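Local coordinates for acetyltransferase (Bacillus cereus, PDB 1Y9W), which probably transfers an acyl group, most likely acetyl from acetyl-CoA, to an acceptor substrate, at residues Leu101-Phe107 and His131-Glu137. Residue numbers count along the deposited sequence, not the author numbering.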
loop_
_atom_site.group_PDB
_atom_site.type_symbol
_atom_site.label_atom_id
_atom_site.label_comp_id
_atom_site.label_asym_id
_atom_site.label_seq_id
_atom_site.Cartn_x
_atom_site.Cartn_y
_atom_site.Cartn_z
ATOM N N LEU A 101 -6.031 -4.087 -8.269
ATOM C CA LEU A 101 -5.018 -4.695 -7.411
ATOM C C LEU A 101 -5.530 -4.730 -5.983
ATOM O O LEU A 101 -6.256 -3.836 -5.553
ATOM C CB LEU A 101 -3.720 -3.889 -7.435
ATOM C CG LEU A 101 -2.952 -3.786 -8.749
ATOM C CD1 LEU A 101 -1.846 -2.759 -8.603
ATOM C CD2 LEU A 101 -2.383 -5.146 -9.116
ATOM N N LEU A 102 -5.146 -5.771 -5.255
ATOM C CA LEU A 102 -5.530 -5.931 -3.858
ATOM C C LEU A 102 -4.656 -7.025 -3.245
ATOM O O LEU A 102 -4.072 -7.844 -3.956
ATOM C CB LEU A 102 -7.009 -6.320 -3.750
ATOM C CG LEU A 102 -7.433 -7.687 -4.300
ATOM C CD1 LEU A 102 -7.122 -8.776 -3.288
ATOM C CD2 LEU A 102 -8.922 -7.690 -4.578
ATOM N N ASP A 103 -4.530 -7.020 -1.928
ATOM C CA ASP A 103 -3.764 -8.062 -1.267
ATOM C C ASP A 103 -4.643 -8.568 -0.148
ATOM O O ASP A 103 -5.567 -7.877 0.285
ATOM C CB ASP A 103 -2.431 -7.547 -0.716
ATOM C CG ASP A 103 -2.600 -6.500 0.362
ATOM O OD1 ASP A 103 -2.481 -5.297 0.038
ATOM O OD2 ASP A 103 -2.846 -6.882 1.529
ATOM N N SER A 104 -4.367 -9.785 0.302
ATOM C CA SER A 104 -5.156 -10.393 1.355
ATOM C C SER A 104 -4.272 -11.343 2.155
ATOM O O SER A 104 -3.584 -12.188 1.585
ATOM C CB SER A 104 -6.324 -11.160 0.725
ATOM O OG SER A 104 -7.227 -11.642 1.700
ATOM N N PHE A 105 -4.279 -11.187 3.472
ATOM C CA PHE A 105 -3.507 -12.054 4.345
ATOM C C PHE A 105 -4.226 -13.395 4.414
ATOM O O PHE A 105 -5.415 -13.488 4.102
ATOM C CB PHE A 105 -3.400 -11.438 5.737
ATOM C CG PHE A 105 -2.387 -10.337 5.830
ATOM C CD1 PHE A 105 -1.037 -10.631 5.967
ATOM C CD2 PHE A 105 -2.775 -9.006 5.760
ATOM C CE1 PHE A 105 -0.080 -9.612 6.036
ATOM C CE2 PHE A 105 -1.828 -7.984 5.826
ATOM C CZ PHE A 105 -0.477 -8.289 5.965
ATOM N N SER A 106 -3.497 -14.432 4.807
ATOM C CA SER A 106 -4.055 -15.769 4.925
ATOM C C SER A 106 -5.274 -15.795 5.851
ATOM O O SER A 106 -6.186 -16.605 5.668
ATOM C CB SER A 106 -2.980 -16.735 5.438
ATOM O OG SER A 106 -2.275 -16.177 6.537
ATOM N N PHE A 107 -5.307 -14.909 6.842
ATOM C CA PHE A 107 -6.438 -14.887 7.770
ATOM C C PHE A 107 -7.582 -13.974 7.310
ATOM O O PHE A 107 -8.503 -13.692 8.077
ATOM C CB PHE A 107 -5.947 -14.476 9.169
ATOM C CG PHE A 107 -5.182 -13.187 9.187
ATOM C CD1 PHE A 107 -5.846 -11.967 9.162
ATOM C CD2 PHE A 107 -3.794 -13.194 9.205
ATOM C CE1 PHE A 107 -5.137 -10.770 9.151
ATOM C CE2 PHE A 107 -3.070 -12.000 9.196
ATOM C CZ PHE A 107 -3.746 -10.785 9.168
ATOM N N HIS A 131 1.707 -16.446 9.496
ATOM C CA HIS A 131 0.702 -16.197 8.477
ATOM C C HIS A 131 1.394 -15.812 7.165
ATOM O O HIS A 131 2.618 -15.867 7.062
ATOM C CB HIS A 131 -0.222 -15.057 8.933
ATOM C CG HIS A 131 -0.791 -15.246 10.310
ATOM N ND1 HIS A 131 -0.107 -14.897 11.457
ATOM C CD2 HIS A 131 -1.969 -15.771 10.724
ATOM C CE1 HIS A 131 -0.837 -15.198 12.516
ATOM N NE2 HIS A 131 -1.972 -15.731 12.098
ATOM N N SER A 132 0.612 -15.437 6.158
ATOM C CA SER A 132 1.181 -15.023 4.880
ATOM C C SER A 132 0.312 -13.952 4.218
ATOM O O SER A 132 -0.841 -13.749 4.588
ATOM C CB SER A 132 1.369 -16.227 3.946
ATOM O OG SER A 132 0.168 -16.943 3.761
ATOM N N GLN A 133 0.881 -13.252 3.249
ATOM C CA GLN A 133 0.158 -12.196 2.562
ATOM C C GLN A 133 0.144 -12.495 1.070
ATOM O O GLN A 133 1.192 -12.705 0.456
ATOM C CB GLN A 133 0.831 -10.846 2.853
ATOM C CG GLN A 133 0.177 -9.660 2.177
ATOM C CD GLN A 133 0.797 -8.331 2.576
ATOM O OE1 GLN A 133 1.951 -8.262 3.005
ATOM N NE2 GLN A 133 0.034 -7.261 2.411
ATOM N N HIS A 134 -1.049 -12.519 0.488
ATOM C CA HIS A 134 -1.192 -12.814 -0.929
ATOM C C HIS A 134 -1.630 -11.619 -1.763
ATOM O O HIS A 134 -2.617 -10.959 -1.457
ATOM C CB HIS A 134 -2.160 -13.971 -1.091
ATOM C CG HIS A 134 -1.796 -15.150 -0.247
ATOM N ND1 HIS A 134 -2.101 -15.223 1.095
ATOM C CD2 HIS A 134 -1.066 -16.255 -0.528
ATOM C CE1 HIS A 134 -1.573 -16.321 1.604
ATOM N NE2 HIS A 134 -0.939 -16.965 0.641
ATOM N N PHE A 135 -0.868 -11.353 -2.818
ATOM C CA PHE A 135 -1.119 -10.232 -3.712
ATOM C C PHE A 135 -1.834 -10.668 -4.980
ATOM O O PHE A 135 -1.343 -11.515 -5.734
ATOM C CB PHE A 135 0.210 -9.549 -4.020
ATOM C CG PHE A 135 0.845 -8.932 -2.806
ATOM C CD1 PHE A 135 0.825 -7.550 -2.616
ATOM C CD2 PHE A 135 1.394 -9.740 -1.808
ATOM C CE1 PHE A 135 1.343 -6.978 -1.438
ATOM C CE2 PHE A 135 1.913 -9.183 -0.628
ATOM C CZ PHE A 135 1.886 -7.803 -0.442
ATOM N N PHE A 136 -3.005 -10.074 -5.198
ATOM C CA PHE A 136 -3.847 -10.403 -6.341
ATOM C C PHE A 136 -4.005 -9.295 -7.377
ATOM O O PHE A 136 -3.783 -8.119 -7.105
ATOM C CB PHE A 136 -5.253 -10.807 -5.873
ATOM C CG PHE A 136 -5.300 -12.089 -5.083
ATOM C CD1 PHE A 136 -5.144 -12.078 -3.696
ATOM C CD2 PHE A 136 -5.515 -13.307 -5.727
ATOM C CE1 PHE A 136 -5.203 -13.268 -2.955
ATOM C CE2 PHE A 136 -5.577 -14.501 -5.003
ATOM C CZ PHE A 136 -5.421 -14.484 -3.613
ATOM N N GLU A 137 -4.396 -9.706 -8.577
ATOM C CA GLU A 137 -4.636 -8.793 -9.676
ATOM C C GLU A 137 -5.714 -9.390 -10.568
ATOM O O GLU A 137 -5.911 -10.603 -10.619
ATOM C CB GLU A 137 -3.373 -8.558 -10.515
ATOM C CG GLU A 137 -2.965 -9.740 -11.381
ATOM C CD GLU A 137 -2.341 -9.307 -12.697
ATOM O OE1 GLU A 137 -1.548 -8.344 -12.688
ATOM O OE2 GLU A 137 -2.636 -9.932 -13.739
#
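Paired backbone hydrogen bonds join Ser104 and His134, Ser104 N to His134 O at 2.7 Å and His134 N to Ser104 O at 2.8 Å. Leu102 and Phe136 repeat the pattern, with Phe136 N to Leu102 O at 2.8 Å and a longer return bond, Leu102 N to Phe136 O, at 3.3 Å. Past the regular ladder, Ser106 N reaches Ser132 O (2.8 Å), but the reciprocal acceptor is a side chain: Ser132 N donates to Ser106 OG at 3.0 Å. Between these rungs lie the non-hydrogen-bonded pairs Asp103-Phe135 and Phe105-Gln133; from one to the other, Gln133 NE2 bonds diagonally to Asp103 OD2 (3.0 Å). These are neighbouring antiparallel strands in the C-terminal half of the GNAT fold; the intervening chain forms helix 110-115 and strand 119-124, which flanks 133-139 on its other edge. On the face bearing Asp103 and Phe105, Gln133 CG sits over the Phe105 ring and Asp103 CB over that of Phe135, both CH-pi contacts; the Phe135 ring also meets Tyr121 of the second subunit. On the opposite face, Leu102 CD1 packs on Phe136 CB (3.8 Å), beside Pro110 and Tyr113. At the loop end, the edge of Phe107 points toward the His131 ring face.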